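Local structure of thioredoxin-like protein (Klebsiella pneumoniae subsp. pneumoniae MGH 78578, 3TY1) at residues K49-H54 with V147-A152; R67-L72 with I159-L164; Y206-H211 with R293-L298; I315-S320 with F345-T350. The protein is of unknown function but probably binds carbohydrate and may act as an aldose 1-epimerase. All coordinates share one frame; numbering follows the deposited sequence.

Interaction 1. Residues K49-H54 with V147-A152; sequences KILTIH and VEVEVA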
loop_
_atom_site.group_PDB
_atom_site.type_symbol
_atom_site.label_atom_id
_atom_site.label_comp_id
_atom_site.label_asym_id
_atom_site.label_seq_id
_atom_site.Cartn_x
_atom_site.Cartn_y
_atom_site.Cartn_z
ATOM N N LYS A 49 14.676 -4.909 3.291
ATOM C CA LYS A 49 16.102 -5.222 3.368
ATOM C C LYS A 49 16.831 -4.368 4.409
ATOM O O LYS A 49 16.464 -3.205 4.645
ATOM C CB LYS A 49 16.732 -4.957 2.041
ATOM C CG LYS A 49 16.270 -5.814 0.878
ATOM C CD LYS A 49 16.869 -5.309 -0.444
ATOM C CE LYS A 49 16.120 -4.067 -1.005
ATOM N NZ LYS A 49 16.770 -3.499 -2.213
ATOM N N ILE A 50 17.848 -4.961 5.021
ATOM C CA ILE A 50 18.837 -4.236 5.810
ATOM C C ILE A 50 20.203 -4.492 5.197
ATOM O O ILE A 50 20.435 -5.550 4.560
ATOM C CB ILE A 50 18.852 -4.582 7.330
ATOM C CG1 ILE A 50 19.032 -6.061 7.591
ATOM C CG2 ILE A 50 17.579 -4.012 7.997
ATOM C CD1 ILE A 50 19.291 -6.378 9.068
ATOM N N LEU A 51 21.087 -3.509 5.359
ATOM C CA LEU A 51 22.444 -3.608 4.851
ATOM C C LEU A 51 23.333 -3.138 5.991
ATOM O O LEU A 51 23.156 -2.019 6.502
ATOM C CB LEU A 51 22.595 -2.777 3.580
ATOM C CG LEU A 51 23.957 -2.618 2.924
ATOM C CD1 LEU A 51 24.541 -3.942 2.538
ATOM C CD2 LEU A 51 23.785 -1.682 1.640
ATOM N N THR A 52 24.265 -3.992 6.392
ATOM C CA THR A 52 25.068 -3.768 7.565
ATOM C C THR A 52 26.562 -3.874 7.297
ATOM O O THR A 52 27.027 -4.850 6.695
ATOM C CB THR A 52 24.717 -4.829 8.639
ATOM O OG1 THR A 52 23.283 -4.846 8.865
ATOM C CG2 THR A 52 25.471 -4.506 9.942
ATOM N N ILE A 53 27.321 -2.903 7.783
ATOM C CA ILE A 53 28.764 -3.022 7.882
ATOM C C ILE A 53 29.062 -3.554 9.295
ATOM O O ILE A 53 28.786 -2.869 10.277
ATOM C CB ILE A 53 29.486 -1.683 7.742
ATOM C CG1 ILE A 53 29.207 -1.077 6.355
ATOM C CG2 ILE A 53 31.027 -1.920 8.042
ATOM C CD1 ILE A 53 29.686 0.425 6.197
ATOM N N HIS A 54 29.586 -4.775 9.389
ATOM C CA HIS A 54 29.948 -5.358 10.683
ATOM C C HIS A 54 31.441 -5.152 10.891
ATOM O O HIS A 54 32.237 -5.568 10.062
ATOM C CB HIS A 54 29.705 -6.860 10.727
ATOM C CG HIS A 54 28.275 -7.277 10.559
ATOM N ND1 HIS A 54 27.410 -7.431 11.631
ATOM C CD2 HIS A 54 27.567 -7.628 9.447
ATOM C CE1 HIS A 54 26.233 -7.848 11.185
ATOM N NE2 HIS A 54 26.298 -7.979 9.866
ATOM N N VAL A 147 21.597 0.622 -5.533
ATOM C CA VAL A 147 22.371 0.449 -4.323
ATOM C C VAL A 147 23.712 -0.159 -4.729
ATOM O O VAL A 147 23.732 -1.209 -5.404
ATOM C CB VAL A 147 21.659 -0.434 -3.286
ATOM C CG1 VAL A 147 22.528 -0.640 -2.071
ATOM C CG2 VAL A 147 20.309 0.163 -2.852
ATOM N N GLU A 148 24.808 0.518 -4.342
ATOM C CA GLU A 148 26.189 0.071 -4.597
ATOM C C GLU A 148 27.009 0.112 -3.327
ATOM O O GLU A 148 26.842 1.024 -2.506
ATOM C CB GLU A 148 26.905 0.974 -5.603
ATOM C CG GLU A 148 26.274 0.968 -6.974
ATOM C CD GLU A 148 26.922 1.948 -7.982
ATOM O OE1 GLU A 148 27.628 2.889 -7.582
ATOM O OE2 GLU A 148 26.698 1.765 -9.196
ATOM N N VAL A 149 27.896 -0.870 -3.200
ATOM C CA VAL A 149 28.851 -0.962 -2.112
ATOM C C VAL A 149 30.252 -0.894 -2.737
ATOM O O VAL A 149 30.567 -1.632 -3.681
ATOM C CB VAL A 149 28.689 -2.291 -1.331
ATOM C CG1 VAL A 149 29.830 -2.452 -0.316
ATOM C CG2 VAL A 149 27.324 -2.340 -0.666
ATOM N N GLU A 150 31.097 -0.045 -2.180
ATOM C CA GLU A 150 32.454 0.158 -2.701
ATOM C C GLU A 150 33.437 -0.024 -1.549
ATOM O O GLU A 150 33.189 0.449 -0.435
ATOM C CB GLU A 150 32.567 1.561 -3.307
ATOM C CG GLU A 150 33.970 2.029 -3.736
ATOM C CD GLU A 150 34.027 3.543 -4.035
ATOM O OE1 GLU A 150 33.134 4.053 -4.752
ATOM O OE2 GLU A 150 34.954 4.219 -3.517
ATOM N N VAL A 151 34.542 -0.699 -1.827
ATOM C CA VAL A 151 35.621 -0.885 -0.848
ATOM C C VAL A 151 36.927 -0.550 -1.546
ATOM O O VAL A 151 37.222 -1.095 -2.612
ATOM C CB VAL A 151 35.658 -2.314 -0.282
ATOM C CG1 VAL A 151 36.804 -2.451 0.794
ATOM C CG2 VAL A 151 34.282 -2.665 0.342
ATOM N N ALA A 152 37.668 0.392 -0.982
ATOM C CA ALA A 152 38.980 0.766 -1.512
ATOM C C ALA A 152 39.902 -0.446 -1.545
ATOM O O ALA A 152 39.835 -1.323 -0.667
ATOM C CB ALA A 152 39.612 1.880 -0.675
#

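Interaction 2. Residues R67-L72 with I159-L164; sequences RGMNLL and IRIRGL. With SO4 (sulfate ion), chain I.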
loop_
_atom_site.group_PDB
_atom_site.type_symbol
_atom_site.label_atom_id
_atom_site.label_comp_id
_atom_site.label_asym_id
_atom_site.label_seq_id
_atom_site.Cartn_x
_atom_site.Cartn_y
_atom_site.Cartn_z
ATOM N N ARG A 67 13.899 1.397 3.147
ATOM C CA ARG A 67 13.437 2.615 3.817
ATOM C C ARG A 67 14.403 3.784 3.566
ATOM O O ARG A 67 15.028 4.298 4.489
ATOM C CB ARG A 67 13.251 2.319 5.315
ATOM C CG ARG A 67 12.169 1.211 5.594
ATOM C CD ARG A 67 11.905 0.987 7.069
ATOM N NE ARG A 67 11.497 2.241 7.693
ATOM C CZ ARG A 67 10.337 2.866 7.532
ATOM N NH1 ARG A 67 9.338 2.326 6.801
ATOM N NH2 ARG A 67 10.183 4.068 8.109
ATOM N N GLY A 68 14.610 4.086 2.276
ATOM C CA GLY A 68 15.336 5.285 1.794
ATOM C C GLY A 68 16.786 5.415 2.217
ATOM O O GLY A 68 17.322 6.500 2.223
HETATM N N MSE A 69 17.403 4.289 2.564
HETATM C CA MSE A 69 18.761 4.266 3.122
HETATM C C MSE A 69 18.863 4.940 4.495
HETATM O O MSE A 69 19.962 5.340 4.932
HETATM C CB MSE A 69 19.792 4.830 2.141
HETATM C CG MSE A 69 19.708 4.342 0.732
HETATM SE SE MSE A 69 20.207 2.547 0.419
HETATM C CE MSE A 69 22.153 2.589 0.781
ATOM N N ASN A 70 17.746 5.003 5.211
ATOM C CA ASN A 70 17.750 5.462 6.606
ATOM C C ASN A 70 18.739 4.607 7.392
ATOM O O ASN A 70 18.887 3.386 7.138
ATOM C CB ASN A 70 16.375 5.211 7.267
ATOM C CG ASN A 70 15.272 6.170 6.838
ATOM O OD1 ASN A 70 15.509 7.195 6.171
ATOM N ND2 ASN A 70 14.005 5.809 7.225
ATOM N N LEU A 71 19.339 5.211 8.414
ATOM C CA LEU A 71 20.289 4.554 9.274
ATOM C C LEU A 71 19.476 4.034 10.449
ATOM O O LEU A 71 18.788 4.781 11.143
ATOM C CB LEU A 71 21.404 5.493 9.740
ATOM C CG LEU A 71 22.145 6.315 8.650
ATOM C CD1 LEU A 71 23.255 7.126 9.289
ATOM C CD2 LEU A 71 22.670 5.413 7.532
ATOM N N LEU A 72 19.567 2.736 10.687
ATOM C CA LEU A 72 18.777 2.131 11.764
ATOM C C LEU A 72 19.475 2.189 13.123
ATOM O O LEU A 72 18.874 2.538 14.143
ATOM C CB LEU A 72 18.488 0.672 11.432
ATOM C CG LEU A 72 17.658 0.347 10.170
ATOM C CD1 LEU A 72 17.131 -1.100 10.211
ATOM C CD2 LEU A 72 16.531 1.247 9.927
ATOM N N ILE A 159 35.007 2.213 3.004
ATOM C CA ILE A 159 33.797 1.625 2.496
ATOM C C ILE A 159 32.850 2.775 2.172
ATOM O O ILE A 159 32.723 3.700 2.959
ATOM C CB ILE A 159 33.150 0.726 3.554
ATOM C CG1 ILE A 159 34.121 -0.415 3.948
ATOM C CG2 ILE A 159 31.742 0.174 3.066
ATOM C CD1 ILE A 159 33.657 -1.146 5.268
ATOM N N ARG A 160 32.201 2.707 1.012
ATOM C CA ARG A 160 31.166 3.644 0.666
ATOM C C ARG A 160 29.929 2.880 0.263
ATOM O O ARG A 160 30.012 1.909 -0.501
ATOM C CB ARG A 160 31.602 4.561 -0.486
ATOM C CG ARG A 160 32.857 5.313 -0.163
ATOM C CD ARG A 160 33.183 6.392 -1.172
ATOM N NE ARG A 160 34.425 7.062 -0.800
ATOM C CZ ARG A 160 34.940 8.131 -1.411
ATOM N NH1 ARG A 160 34.339 8.674 -2.449
ATOM N NH2 ARG A 160 36.069 8.672 -0.956
ATOM N N ILE A 161 28.797 3.322 0.765
ATOM C CA ILE A 161 27.527 2.694 0.454
ATOM C C ILE A 161 26.637 3.777 -0.127
ATOM O O ILE A 161 26.281 4.746 0.568
ATOM C CB ILE A 161 26.921 2.034 1.669
ATOM C CG1 ILE A 161 27.812 0.889 2.143
ATOM C CG2 ILE A 161 25.488 1.505 1.314
ATOM C CD1 ILE A 161 27.277 0.171 3.347
ATOM N N ARG A 162 26.275 3.602 -1.392
ATOM C CA ARG A 162 25.440 4.573 -2.114
ATOM C C ARG A 162 24.064 3.996 -2.386
ATOM O O ARG A 162 23.937 2.814 -2.672
ATOM C CB ARG A 162 26.063 4.959 -3.475
ATOM C CG ARG A 162 27.302 5.782 -3.384
ATOM C CD ARG A 162 27.854 6.178 -4.760
ATOM N NE ARG A 162 28.478 5.051 -5.417
ATOM C CZ ARG A 162 29.715 4.615 -5.186
ATOM N NH1 ARG A 162 30.524 5.216 -4.308
ATOM N NH2 ARG A 162 30.147 3.551 -5.850
ATOM N N GLY A 163 23.047 4.857 -2.306
ATOM C CA GLY A 163 21.670 4.497 -2.601
ATOM C C GLY A 163 20.892 5.632 -3.239
ATOM O O GLY A 163 20.769 6.685 -2.623
ATOM N N LEU A 164 20.382 5.417 -4.456
ATOM C CA LEU A 164 19.587 6.427 -5.188
ATOM C C LEU A 164 18.118 6.281 -4.783
ATOM O O LEU A 164 17.521 5.232 -5.011
ATOM C CB LEU A 164 19.703 6.214 -6.685
ATOM C CG LEU A 164 19.016 7.210 -7.637
ATOM C CD1 LEU A 164 19.543 8.586 -7.374
ATOM C CD2 LEU A 164 19.209 6.773 -9.132
HETATM S S SO4 I . 36.305 11.924 -2.956
HETATM O O1 SO4 I . 36.846 11.893 -1.596
HETATM O O2 SO4 I . 36.944 13.013 -3.682
HETATM O O3 SO4 I . 36.631 10.683 -3.638
HETATM O O4 SO4 I . 34.883 12.228 -2.961
#

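Interaction 3. Residues Y206-H211 with R293-L298; sequences YQIIYH and RQLPVL. With SO4 (sulfate ion), chain K; SO4 (sulfate ion), chain L.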
loop_
_atom_site.group_PDB
_atom_site.type_symbol
_atom_site.label_atom_id
_atom_site.label_comp_id
_atom_site.label_asym_id
_atom_site.label_seq_id
_atom_site.Cartn_x
_atom_site.Cartn_y
_atom_site.Cartn_z
ATOM N N TYR A 206 12.346 22.243 -2.384
ATOM C CA TYR A 206 12.793 21.103 -1.605
ATOM C C TYR A 206 12.977 21.549 -0.175
ATOM O O TYR A 206 13.139 22.742 0.088
ATOM C CB TYR A 206 14.067 20.474 -2.171
ATOM C CG TYR A 206 15.361 21.249 -1.928
ATOM C CD1 TYR A 206 15.794 22.246 -2.815
ATOM C CD2 TYR A 206 16.140 20.975 -0.821
ATOM C CE1 TYR A 206 16.993 22.932 -2.582
ATOM C CE2 TYR A 206 17.315 21.644 -0.581
ATOM C CZ TYR A 206 17.743 22.610 -1.448
ATOM O OH TYR A 206 18.914 23.231 -1.130
ATOM N N GLN A 207 12.867 20.582 0.725
ATOM C CA GLN A 207 13.149 20.732 2.139
ATOM C C GLN A 207 13.804 19.455 2.653
ATOM O O GLN A 207 13.469 18.370 2.183
ATOM C CB GLN A 207 11.883 20.928 2.952
ATOM C CG GLN A 207 10.995 22.087 2.572
ATOM C CD GLN A 207 9.720 22.043 3.360
ATOM O OE1 GLN A 207 8.771 21.344 2.968
ATOM N NE2 GLN A 207 9.687 22.756 4.504
ATOM N N ILE A 208 14.681 19.568 3.646
ATOM C CA ILE A 208 15.272 18.354 4.267
ATOM C C ILE A 208 15.631 18.586 5.720
ATOM O O ILE A 208 16.156 19.621 6.052
ATOM C CB ILE A 208 16.511 17.845 3.466
ATOM C CG1 ILE A 208 17.158 16.574 4.064
ATOM C CG2 ILE A 208 17.564 18.974 3.287
ATOM C CD1 ILE A 208 16.232 15.330 4.097
ATOM N N ILE A 209 15.362 17.587 6.572
ATOM C CA ILE A 209 15.822 17.568 7.941
ATOM C C ILE A 209 16.530 16.210 8.092
ATOM O O ILE A 209 15.932 15.162 7.749
ATOM C CB ILE A 209 14.632 17.682 8.960
ATOM C CG1 ILE A 209 13.878 18.996 8.792
ATOM C CG2 ILE A 209 15.140 17.484 10.384
ATOM C CD1 ILE A 209 12.679 19.179 9.714
ATOM N N TYR A 210 17.787 16.225 8.562
ATOM C CA TYR A 210 18.542 15.020 8.903
ATOM C C TYR A 210 18.202 14.693 10.362
ATOM O O TYR A 210 18.852 15.166 11.308
ATOM C CB TYR A 210 20.029 15.250 8.655
ATOM C CG TYR A 210 20.350 15.137 7.182
ATOM C CD1 TYR A 210 20.137 16.180 6.313
ATOM C CD2 TYR A 210 20.799 13.927 6.652
ATOM C CE1 TYR A 210 20.383 16.029 4.943
ATOM C CE2 TYR A 210 21.077 13.796 5.362
ATOM C CZ TYR A 210 20.867 14.840 4.488
ATOM O OH TYR A 210 21.113 14.640 3.156
ATOM N N HIS A 211 17.154 13.902 10.534
ATOM C CA HIS A 211 16.513 13.676 11.811
ATOM C C HIS A 211 17.303 12.594 12.542
ATOM O O HIS A 211 17.107 11.396 12.311
ATOM C CB HIS A 211 15.050 13.278 11.516
ATOM C CG HIS A 211 14.108 13.413 12.660
ATOM N ND1 HIS A 211 14.319 12.802 13.874
ATOM C CD2 HIS A 211 12.879 13.986 12.733
ATOM C CE1 HIS A 211 13.267 12.998 14.651
ATOM N NE2 HIS A 211 12.383 13.728 13.990
ATOM N N ARG A 293 25.700 26.382 5.250
ATOM C CA ARG A 293 25.227 26.803 3.918
ATOM C C ARG A 293 24.246 25.818 3.305
ATOM O O ARG A 293 23.424 26.189 2.482
ATOM C CB ARG A 293 26.388 26.944 2.948
ATOM C CG ARG A 293 27.361 28.035 3.325
ATOM C CD ARG A 293 28.625 27.930 2.501
ATOM N NE ARG A 293 29.318 26.672 2.760
ATOM C CZ ARG A 293 30.439 26.289 2.140
ATOM N NH1 ARG A 293 31.029 27.069 1.238
ATOM N NH2 ARG A 293 30.990 25.128 2.442
ATOM N N GLN A 294 24.359 24.546 3.698
ATOM C CA GLN A 294 23.517 23.479 3.209
ATOM C C GLN A 294 22.318 23.254 4.133
ATOM O O GLN A 294 21.215 23.026 3.661
ATOM C CB GLN A 294 24.334 22.168 3.156
ATOM C CG GLN A 294 25.628 22.252 2.308
ATOM C CD GLN A 294 26.503 20.993 2.397
ATOM O OE1 GLN A 294 26.374 20.175 3.310
ATOM N NE2 GLN A 294 27.392 20.840 1.437
ATOM N N LEU A 295 22.569 23.304 5.438
ATOM C CA LEU A 295 21.576 23.027 6.473
ATOM C C LEU A 295 21.648 24.214 7.468
ATOM O O LEU A 295 22.296 24.140 8.509
ATOM C CB LEU A 295 21.847 21.651 7.113
ATOM C CG LEU A 295 21.763 20.433 6.205
ATOM C CD1 LEU A 295 22.306 19.174 6.931
ATOM C CD2 LEU A 295 20.299 20.162 5.663
ATOM N N PRO A 296 21.001 25.333 7.123
ATOM C CA PRO A 296 21.160 26.533 7.960
ATOM C C PRO A 296 20.549 26.565 9.336
ATOM O O PRO A 296 20.960 27.419 10.135
ATOM C CB PRO A 296 20.586 27.670 7.078
ATOM C CG PRO A 296 20.263 27.061 5.786
ATOM C CD PRO A 296 20.104 25.605 5.997
ATOM N N VAL A 297 19.589 25.681 9.628
ATOM C CA VAL A 297 18.873 25.676 10.894
ATOM C C VAL A 297 19.027 24.360 11.613
ATOM O O VAL A 297 19.496 23.385 11.029
ATOM C CB VAL A 297 17.375 26.056 10.733
ATOM C CG1 VAL A 297 17.293 27.519 10.178
ATOM C CG2 VAL A 297 16.601 25.055 9.879
ATOM N N LEU A 298 18.687 24.378 12.896
ATOM C CA LEU A 298 18.818 23.204 13.756
ATOM C C LEU A 298 17.604 23.063 14.663
ATOM O O LEU A 298 17.148 24.034 15.253
ATOM C CB LEU A 298 20.100 23.321 14.581
ATOM C CG LEU A 298 20.485 22.189 15.541
ATOM C CD1 LEU A 298 20.754 20.936 14.762
ATOM C CD2 LEU A 298 21.764 22.612 16.290
HETATM S S SO4 K . 28.111 23.827 -0.918
HETATM O O1 SO4 K . 27.630 24.680 0.186
HETATM O O2 SO4 K . 27.922 24.542 -2.197
HETATM O O3 SO4 K . 29.553 23.536 -0.735
HETATM O O4 SO4 K . 27.354 22.555 -1.004
HETATM S S SO4 L . 8.914 14.189 15.242
HETATM O O1 SO4 L . 9.042 12.865 15.857
HETATM O O2 SO4 L . 9.409 15.236 16.164
HETATM O O3 SO4 L . 9.674 14.258 13.990
HETATM O O4 SO4 L . 7.500 14.416 14.938
HETATM O O HOH W 1 20.613 23.157 0.958
#

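Interaction 4. Residues I315-S320 with F345-T350; sequences IEPGTS and FDLTYT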
loop_
_atom_site.group_PDB
_atom_site.type_symbol
_atom_site.label_atom_id
_atom_site.label_comp_id
_atom_site.label_asym_id
_atom_site.label_seq_id
_atom_site.Cartn_x
_atom_site.Cartn_y
_atom_site.Cartn_z
ATOM N N ILE A 315 18.740 15.463 17.201
ATOM C CA ILE A 315 19.594 16.629 16.825
ATOM C C ILE A 315 19.375 16.699 15.336
ATOM O O ILE A 315 19.812 15.808 14.614
ATOM C CB ILE A 315 21.062 16.403 17.133
ATOM C CG1 ILE A 315 21.259 16.172 18.636
ATOM C CG2 ILE A 315 21.879 17.616 16.674
ATOM C CD1 ILE A 315 22.738 15.897 19.032
ATOM N N GLU A 316 18.636 17.699 14.876
ATOM C CA GLU A 316 18.068 17.683 13.529
ATOM C C GLU A 316 18.439 18.863 12.667
ATOM O O GLU A 316 17.679 19.858 12.566
ATOM C CB GLU A 316 16.537 17.575 13.653
ATOM C CG GLU A 316 16.043 16.549 14.681
ATOM C CD GLU A 316 14.555 16.483 14.795
ATOM O OE1 GLU A 316 13.843 17.166 14.019
ATOM O OE2 GLU A 316 14.096 15.737 15.692
ATOM N N PRO A 317 19.608 18.788 12.050
ATOM C CA PRO A 317 19.986 19.885 11.171
ATOM C C PRO A 317 19.123 19.844 9.925
ATOM O O PRO A 317 18.787 18.763 9.438
ATOM C CB PRO A 317 21.457 19.629 10.867
ATOM C CG PRO A 317 21.746 18.280 11.341
ATOM C CD PRO A 317 20.696 17.835 12.266
ATOM N N GLY A 318 18.722 21.008 9.452
ATOM C CA GLY A 318 17.853 21.061 8.319
ATOM C C GLY A 318 17.872 22.349 7.555
ATOM O O GLY A 318 18.522 23.335 7.974
ATOM N N THR A 319 17.187 22.324 6.411
ATOM C CA THR A 319 16.870 23.550 5.677
ATOM C C THR A 319 15.634 24.219 6.306
ATOM O O THR A 319 15.414 25.426 6.159
ATOM C CB THR A 319 16.612 23.305 4.166
ATOM O OG1 THR A 319 15.503 22.423 4.015
ATOM C CG2 THR A 319 17.841 22.732 3.465
ATOM N N SER A 320 14.843 23.421 7.015
ATOM C CA SER A 320 13.597 23.850 7.647
ATOM C C SER A 320 13.514 23.397 9.094
ATOM O O SER A 320 14.221 22.470 9.550
ATOM C CB SER A 320 12.374 23.274 6.889
ATOM O OG SER A 320 11.860 24.148 5.915
ATOM N N PHE A 345 24.844 17.651 0.759
ATOM C CA PHE A 345 24.650 17.536 2.202
ATOM C C PHE A 345 25.799 16.673 2.754
ATOM O O PHE A 345 25.847 15.460 2.533
ATOM C CB PHE A 345 23.248 16.965 2.502
ATOM C CG PHE A 345 22.150 17.789 1.862
ATOM C CD1 PHE A 345 21.722 18.969 2.443
ATOM C CD2 PHE A 345 21.611 17.418 0.634
ATOM C CE1 PHE A 345 20.760 19.776 1.819
ATOM C CE2 PHE A 345 20.628 18.206 0.008
ATOM C CZ PHE A 345 20.212 19.387 0.604
ATOM N N ASP A 346 26.732 17.336 3.441
ATOM C CA ASP A 346 27.946 16.728 3.999
ATOM C C ASP A 346 27.835 16.787 5.531
ATOM O O ASP A 346 27.732 17.886 6.105
ATOM C CB ASP A 346 29.170 17.507 3.524
ATOM C CG ASP A 346 29.259 17.578 2.029
ATOM O OD1 ASP A 346 29.209 16.505 1.369
ATOM O OD2 ASP A 346 29.356 18.727 1.504
ATOM N N LEU A 347 27.773 15.615 6.165
ATOM C CA LEU A 347 27.668 15.502 7.618
ATOM C C LEU A 347 28.647 14.470 8.133
ATOM O O LEU A 347 28.876 13.455 7.476
ATOM C CB LEU A 347 26.243 15.133 8.073
ATOM C CG LEU A 347 25.080 16.072 7.736
ATOM C CD1 LEU A 347 24.524 15.725 6.363
ATOM C CD2 LEU A 347 23.995 15.945 8.821
ATOM N N THR A 348 29.230 14.728 9.294
ATOM C CA THR A 348 30.082 13.731 9.963
ATOM C C THR A 348 29.507 13.449 11.343
ATOM O O THR A 348 29.282 14.371 12.133
ATOM C CB THR A 348 31.541 14.221 10.076
ATOM O OG1 THR A 348 32.006 14.547 8.764
ATOM C CG2 THR A 348 32.409 13.144 10.645
ATOM N N TYR A 349 29.274 12.181 11.611
ATOM C CA TYR A 349 28.758 11.659 12.877
ATOM C C TYR A 349 29.878 10.921 13.596
ATOM O O TYR A 349 30.563 10.057 12.998
ATOM C CB TYR A 349 27.634 10.665 12.597
ATOM C CG TYR A 349 26.372 11.250 12.051
ATOM C CD1 TYR A 349 26.277 11.682 10.711
ATOM C CD2 TYR A 349 25.257 11.396 12.864
ATOM C CE1 TYR A 349 25.086 12.245 10.213
ATOM C CE2 TYR A 349 24.056 11.949 12.377
ATOM C CZ TYR A 349 23.991 12.376 11.049
ATOM O OH TYR A 349 22.807 12.908 10.588
ATOM N N THR A 350 30.123 11.293 14.853
ATOM C CA THR A 350 31.196 10.698 15.598
ATOM C C THR A 350 30.651 10.127 16.899
ATOM O O THR A 350 29.974 10.827 17.677
ATOM C CB THR A 350 32.310 11.709 15.920
ATOM O OG1 THR A 350 32.725 12.389 14.722
ATOM C CG2 THR A 350 33.516 11.009 16.585
#

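Interaction 1. Residues K49-H54 with V147-A152
Leu51 and Val149 mark where the two strands come nearest, with 9.8 Å between their CA atoms; the chains run in the same general sense but belong to different layers, and no hydrogen bond passes between them. Side chains alone fill the gap. From 49-54, Leu51 sends its CD2 methyl across, and this single branch touches two valines, Val147 and Val149: CD2 lies 4.1 Å from CG1 of Val147 and 4.3 Å from CG2 of Val149. Leu51 holds CG anti to its own backbone nitrogen (chi1 175°), beside the carbonyl carbon, an orientation that carries the isobutyl group forward between the two residues. Leu51 and Val147 lie antiparallel, side by side. The alternation of the strand places Val147 and Val149 on the inner side, whereas Glu148 points away and forms a salt bridge with Arg162. Leu7, Leu63 and Pro65 also press on Leu51, while Ile35 packs on Val149 and Met69 on Val147. Lys49 likewise heads inward from its CA, but its NZ is engaged in a salt bridge to Asp15. The contact joins layers of the beta supersandwich, strand 49-55 of the six-stranded sheet lying over strand 146-152 of the long antiparallel sheet. Its chemistry is wholly apolar, methyl on methyl at ordinary van der Waals distances, so cohesion here probably comes from burial and shape rather than from directional bonds.

Interaction 2. Residues R67-L72 with I159-L164
Two successive bends, chi2 -70° and chi3 -68°, fold the side chain of Met69, a selenomethionine, back over strand 159-164 and carry its terminal methyl to Ile161. CE meets CG2 of Ile161 at 3.5 Å, a close approach in which the side chains cross obliquely. Behind it, the CG and SE atoms of Met69 rest on bare backbone, each 3.9 Å from CA of Gly163. No polar bond joins the segments. Met69 itself projects from a type I' beta turn, closed by Asn70 N donating to Arg67 O at 2.9 Å. On the other side of strand 159-164, Arg162 points away to salt bridges with Glu150 and Glu180. Arg160 donates from NH1 to O3 of a sulfate, probably from the crystallisation liquor, at 3.3 Å; its NH2 adds weaker bonds to the same ion and also forms a salt bridge with Glu158. Met69 is thus lodged between two sheets: Leu63 of strand 60-64 and Thr179 of strand 173-183 touch it, while Leu51 of strand 49-55 packs on Ile161.

Interaction 3. Residues Y206-H211 with R293-L298
Leu295 turns both its methyls to strand 206-211: CD1 goes to Tyr210, while CD2 meets Ile208 and also touches the tyrosine ring. Its side chain stands at about a right angle to that of Tyr210, with CD1 3.7 Å from CD1 of the ring, and crosses Ile208 at a slant, CD2 meeting Ile208 CG2 at 3.8 Å. With Ile208 CG1 anti to the backbone nitrogen (chi1 -180°), CG2 is left facing the leucine. The hydroxyl of Tyr210 is bonded to Asp194 and Tyr119. A water also links the two segments, lying 2.7 Å from Tyr206 OH and donating to Gln294 O at 2.8 Å. Sulfates, probably from the crystallisation liquor, meet both segments: His211 NE2 donates near the ring plane, at the edge, to O3 of one at 2.8 Å, with a bent N-H...O angle of 146°, and Gln294 NE2 to O4 of another at 3.0 Å, nearly straight (165°). Leu295 lies in the loop leading to strand 297-304, which with strand 204-214 flanks strand 311-318 in the mixed sheet; the contact is therefore no pairing of adjacent strands. The buried leucine supplies contact without direction, while a shared water links the Tyr206 hydroxyl to the Gln294 carbonyl.

Interaction 4. Residues I315-S320 with F345-T350
The ring of Phe345 is met by the methyl of Thr319, CG2 lying 4.5 Å from CE1, a loose touch. Tyr206, Ile208 and Leu295 pack on the same phenylalanine. The other aromatic of strand 345-350, Tyr349, meets the ring of Phe190 with their planes almost parallel, about 5° apart, and bonds through OH to Ser212 OG. Thr319 is held in rotation by its hydroxyl: OG1 (chi1 61°) accepts the backbone N-H of Ile208, which leaves CG2 as the branch turned to Phe345. The second point of contact is aliphatic. CG, the tip of the Pro317 ring, comes within 4.1 Å of CD2 of Leu347, the two side chains meeting at a slant. These residues also mark the closest approach of the backbones, 9.5 Å between CA atoms, and the chains run in opposite senses without any hydrogen bond between them. Such a separation is that of stacked layers, not of neighbours in a sheet. Phe290 of strand 285-291 and Leu298 of strand 297-304 adjoin Pro317 as well, so the proline sits in a wider apolar core. In the fold, strand 311-318 lies between strands 204-214 and 297-304 of one sheet, and strand 342-352 between strands 189-198 and 285-291 of the long antiparallel sheet that faces it.

The four contacts form two clusters within one beta supersandwich, as in galactose mutarotases. Interactions 1 and 2 have centres 8 Å apart and merge through Ile50 CG2, 3.7 Å from Leu72 CD1, and through a probable hydrogen bond of Glu150 N with Arg160 O at 2.8 Å. Interactions 3 and 4, with centres 7 Å apart, share the backbone pairing of Tyr210 N with Pro317 O at 2.9 Å. Between interactions 1 and 3 the centres stand 25 Å apart, on opposite sides of the chain's centre. In the second cluster His211 CE1 approaches Glu316 OE2 to 3.0 Å; His211, like His136, binds a sulfate in the crystal, so a polar pocket possibly lies there.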